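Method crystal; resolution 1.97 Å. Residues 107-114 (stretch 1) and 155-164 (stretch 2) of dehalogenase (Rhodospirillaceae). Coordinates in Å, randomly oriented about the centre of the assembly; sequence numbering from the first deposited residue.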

ATOM      1  N   VAL A 107       8.721   5.858  22.943  1.00 13.60           N
ATOM      2  CA  VAL A 107       8.093   4.633  23.398  1.00 13.18           C
ATOM      3  C   VAL A 107       7.803   3.641  22.251  1.00 12.45           C
ATOM      4  O   VAL A 107       7.943   2.441  22.433  1.00 11.54           O
ATOM      5  CB  VAL A 107       6.867   4.978  24.247  1.00 14.22           C
ATOM      6  CG1 VAL A 107       6.076   3.715  24.551  1.00 15.53           C
ATOM      7  CG2 VAL A 107       7.237   5.747  25.524  1.00 15.07           C
HETATM    8  N   MSE A 108       7.442   4.129  21.051  1.00 12.10           N
HETATM    9  CA  MSE A 108       6.862   3.329  20.044  1.00 12.51           C
HETATM   10  C   MSE A 108       7.854   3.049  18.910  1.00 12.32           C
HETATM   11  O   MSE A 108       7.568   2.179  18.091  1.00 11.34           O
HETATM   12  CB  MSE A 108       5.464   3.833  19.495  1.00 12.61           C
HETATM   13  CG  MSE A 108       4.498   3.720  20.692  1.00 13.23           C
HETATM   14 SE   MSE A 108       2.669   4.174  20.238  1.00 17.54          SE
HETATM   15  CE  MSE A 108       2.930   6.099  19.796  1.00 16.67           C
ATOM     16  N   ALA A 109       8.965   3.770  18.826  1.00 11.58           N
ATOM     17  CA  ALA A 109       9.900   3.510  17.793  1.00 11.50           C
ATOM     18  C   ALA A 109      11.310   3.308  18.358  1.00 11.78           C
ATOM     19  O   ALA A 109      11.957   2.291  18.057  1.00 10.95           O
ATOM     20  CB  ALA A 109       9.851   4.577  16.698  1.00 11.46           C
ATOM     21  N   VAL A 110      11.779   4.221  19.191  1.00 12.33           N
ATOM     22  CA  VAL A 110      13.192   4.118  19.663  1.00 12.45           C
ATOM     23  C   VAL A 110      13.347   2.940  20.633  1.00 13.48           C
ATOM     24  O   VAL A 110      14.283   2.140  20.432  1.00 13.38           O
ATOM     25  CB  VAL A 110      13.672   5.413  20.329  1.00 13.66           C
ATOM     26  CG1 VAL A 110      15.081   5.244  20.933  1.00 14.86           C
ATOM     27  CG2 VAL A 110      13.586   6.529  19.368  1.00 13.11           C
ATOM     28  N   ALA A 111      12.437   2.791  21.616  1.00 13.61           N
ATOM     29  CA  ALA A 111      12.523   1.692  22.580  1.00 14.15           C
ATOM     30  C   ALA A 111      12.500   0.249  21.972  1.00 13.75           C
ATOM     31  O   ALA A 111      13.425  -0.531  22.280  1.00 13.82           O
ATOM     32  CB  ALA A 111      11.502   1.844  23.765  1.00 15.03           C
ATOM     33  N   PRO A 112      11.581  -0.033  21.016  1.00 12.51           N
ATOM     34  CA  PRO A 112      11.571  -1.339  20.385  1.00 12.40           C
ATOM     35  C   PRO A 112      12.782  -1.519  19.488  1.00 12.10           C
ATOM     36  O   PRO A 112      13.262  -2.664  19.395  1.00 10.92           O
ATOM     37  CB  PRO A 112      10.219  -1.444  19.685  1.00 12.42           C
ATOM     38  CG  PRO A 112       9.795  -0.030  19.608  1.00 13.45           C
ATOM     39  CD  PRO A 112      10.353   0.706  20.728  1.00 12.88           C
ATOM     40  N   PHE A 113      13.306  -0.426  18.925  1.00 10.68           N
ATOM     41  CA  PHE A 113      14.539  -0.573  18.146  1.00 11.32           C
ATOM     42  C   PHE A 113      15.689  -0.996  19.086  1.00 11.02           C
ATOM     43  O   PHE A 113      16.450  -1.897  18.766  1.00 10.77           O
ATOM     44  CB  PHE A 113      14.917   0.734  17.453  1.00 11.46           C
ATOM     45  CG  PHE A 113      16.149   0.649  16.626  1.00 12.09           C
ATOM     46  CD1 PHE A 113      16.164  -0.053  15.479  1.00 12.67           C
ATOM     47  CD2 PHE A 113      17.311   1.228  17.044  1.00 13.30           C
ATOM     48  CE1 PHE A 113      17.325  -0.161  14.697  1.00 13.48           C
ATOM     49  CE2 PHE A 113      18.493   1.098  16.318  1.00 13.63           C
ATOM     50  CZ  PHE A 113      18.465   0.502  15.090  1.00 13.89           C
ATOM     51  N   ARG A 114      15.769  -0.346  20.222  1.00 11.18           N
ATOM     52  CA  ARG A 114      16.763  -0.713  21.218  1.00 13.45           C
ATOM     53  C   ARG A 114      16.685  -2.164  21.653  1.00 13.11           C
ATOM     54  O   ARG A 114      17.732  -2.851  21.724  1.00 11.93           O
ATOM     55  CB  ARG A 114      16.689   0.282  22.409  1.00 14.61           C
ATOM     56  CG  ARG A 114      17.574   0.017  23.644  1.00 18.44           C
ATOM     57  CD  ARG A 114      19.032   0.008  23.315  1.00 22.93           C
ATOM     58  NE  ARG A 114      19.861  -0.136  24.553  1.00 28.41           N
ATOM     59  CZ  ARG A 114      21.107  -0.627  24.596  1.00 29.60           C
ATOM     60  NH1 ARG A 114      21.690  -1.005  23.484  1.00 30.92           N
ATOM     61  NH2 ARG A 114      21.731  -0.818  25.755  1.00 31.04           N
TER
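Stretch 2 (155-164) AGNGLVSSLA

Stretch 2 packs on stretch 1 through a small, mainly apolar helix-against-helix contact, tightest where Ala109 meets Ala155 and Gly156 and widening toward Phe113, with no hydrogen bond between the two. The buried surface, both sides summed, is 241 Å². Residues 107-114 are helical throughout, with a wider pi-type turn at 107-110 and a kink at Pro112, whose N has no bond to the preceding turn; regular bonding is seen again at Phe113 N to Ala109 O (3.2 Å) and Arg114 N to Val110 O (2.9 Å). Stretch 2 is helical toward both of its ends; around Leu159 the backbone is bonded from Leu159 N to Gly156 O (3.1 Å), and Leu163 N to Leu159 O (2.9 Å) carries the helical pattern onward. Both chains advance in the same general sense, so that Ala109 pairs with Gly156 and Phe113 with Leu159; the CA-CA distance grows from 4.6 Å at the first pair to 7.8 Å at the second. The close end relies on small residues: Ala109 CB lies 3.7 Å from Ala155 CB and 4.0 Å from Gly156 N, while Met108 O comes within 3.8 Å of Gly156 CA. A CB on Gly156 would stand about 3.0 Å from Met108 O, a tight fit, so its absence lets the backbones approach. At the wider end, larger side chains fill the gap. Leu159 (chi1 m, chi2 t) points toward stretch 1, its CD1 3.9 Å from Ala109 O and its CD2 3.9 Å from Phe113 CD1. The Phe113 ring, with chi1 t, meets this methyl obliquely and presents its edge to Leu163, whose CD2 is 4.4 Å from Phe113 CE1. Asn157 points away and takes no part.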

ATOM      1  N   ALA A 155       6.366   5.293  12.477  1.00  8.29           N
ATOM      2  CA  ALA A 155       7.833   5.131  12.666  1.00  9.17           C
ATOM      3  C   ALA A 155       8.131   3.712  13.068  1.00  9.05           C
ATOM      4  O   ALA A 155       9.070   3.102  12.546  1.00 11.09           O
ATOM      5  CB  ALA A 155       8.375   6.103  13.704  1.00  9.31           C
ATOM      6  N   GLY A 156       7.292   3.187  13.926  1.00  8.78           N
ATOM      7  CA  GLY A 156       7.414   1.797  14.363  1.00  8.81           C
ATOM      8  C   GLY A 156       7.286   0.858  13.185  1.00  8.66           C
ATOM      9  O   GLY A 156       8.145  -0.048  12.963  1.00  8.62           O
ATOM     10  N   ASN A 157       6.167   0.985  12.464  1.00  8.40           N
ATOM     11  CA  ASN A 157       5.930   0.156  11.312  1.00  8.63           C
ATOM     12  C   ASN A 157       7.082   0.286  10.298  1.00  8.80           C
ATOM     13  O   ASN A 157       7.386  -0.631   9.571  1.00  9.04           O
ATOM     14  CB  ASN A 157       4.592   0.505  10.606  1.00  8.65           C
ATOM     15  CG  ASN A 157       3.383   0.101  11.429  1.00  9.43           C
ATOM     16  OD1 ASN A 157       3.496  -0.627  12.420  1.00 10.82           O
ATOM     17  ND2 ASN A 157       2.224   0.606  11.066  1.00 10.04           N
ATOM     18  N   GLY A 158       7.625   1.463  10.206  1.00  8.92           N
ATOM     19  CA  GLY A 158       8.719   1.800   9.288  1.00  9.16           C
ATOM     20  C   GLY A 158      10.113   1.214   9.638  1.00  9.56           C
ATOM     21  O   GLY A 158      10.961   1.226   8.741  1.00  9.46           O
ATOM     22  N   LEU A 159      10.244   0.562  10.770  1.00  8.91           N
ATOM     23  CA  LEU A 159      11.447  -0.290  11.004  1.00  9.89           C
ATOM     24  C   LEU A 159      11.428  -1.668  10.294  1.00  9.30           C
ATOM     25  O   LEU A 159      12.474  -2.224   9.988  1.00  9.23           O
ATOM     26  CB  LEU A 159      11.601  -0.496  12.455  1.00 10.50           C
ATOM     27  CG  LEU A 159      11.921   0.772  13.260  1.00 11.53           C
ATOM     28  CD1 LEU A 159      11.698   0.416  14.690  1.00 12.31           C
ATOM     29  CD2 LEU A 159      13.391   1.081  13.053  1.00 12.18           C
ATOM     30  N   VAL A 160      10.228  -2.159   9.972  1.00  8.87           N
ATOM     31  CA  VAL A 160       9.990  -3.549   9.745  1.00  8.94           C
ATOM     32  C   VAL A 160      10.628  -4.034   8.480  1.00  9.00           C
ATOM     33  O   VAL A 160      11.430  -4.968   8.571  1.00  8.32           O
ATOM     34  CB  VAL A 160       8.482  -3.813   9.804  1.00  9.86           C
ATOM     35  CG1 VAL A 160       8.103  -5.189   9.327  1.00 10.25           C
ATOM     36  CG2 VAL A 160       7.962  -3.666  11.259  1.00 10.03           C
ATOM     37  N   SER A 161      10.360  -3.394   7.329  1.00  8.69           N
ATOM     38  CA  SER A 161      10.913  -3.950   6.127  1.00  9.43           C
ATOM     39  C   SER A 161      12.458  -3.821   6.049  1.00  9.18           C
ATOM     40  O   SER A 161      13.164  -4.684   5.474  1.00  9.65           O
ATOM     41  CB  SER A 161      10.238  -3.349   4.915  1.00  9.73           C
ATOM     42  OG  SER A 161      10.420  -1.967   4.838  1.00  9.79           O
ATOM     43  N   SER A 162      12.987  -2.754   6.621  1.00  8.95           N
ATOM     44  CA  SER A 162      14.499  -2.541   6.675  1.00  9.24           C
ATOM     45  C   SER A 162      15.164  -3.563   7.570  1.00  9.36           C
ATOM     46  O   SER A 162      16.180  -4.171   7.188  1.00  9.80           O
ATOM     47  CB  SER A 162      14.845  -1.091   7.153  1.00  8.63           C
ATOM     48  OG  SER A 162      14.282  -0.173   6.284  1.00  8.65           O
ATOM     49  N   LEU A 163      14.573  -3.792   8.751  1.00  9.56           N
ATOM     50  CA  LEU A 163      15.151  -4.833   9.600  1.00  9.42           C
ATOM     51  C   LEU A 163      14.969  -6.222   9.018  1.00  9.08           C
ATOM     52  O   LEU A 163      15.842  -7.076   9.159  1.00  8.36           O
ATOM     53  CB  LEU A 163      14.560  -4.760  10.967  1.00  9.86           C
ATOM     54  CG  LEU A 163      14.966  -3.510  11.802  1.00 10.14           C
ATOM     55  CD1 LEU A 163      14.382  -3.504  13.158  1.00 10.18           C
ATOM     56  CD2 LEU A 163      16.473  -3.410  11.846  1.00 11.27           C
ATOM     57  N   ALA A 164      13.845  -6.435   8.321  1.00  8.52           N
ATOM     58  CA  ALA A 164      13.642  -7.721   7.694  1.00  9.29           C
ATOM     59  C   ALA A 164      14.768  -8.001   6.682  1.00  9.53           C
ATOM     60  O   ALA A 164      15.298  -9.110   6.604  1.00  9.98           O
ATOM     61  CB  ALA A 164      12.251  -7.819   6.994  1.00  9.04           C
TER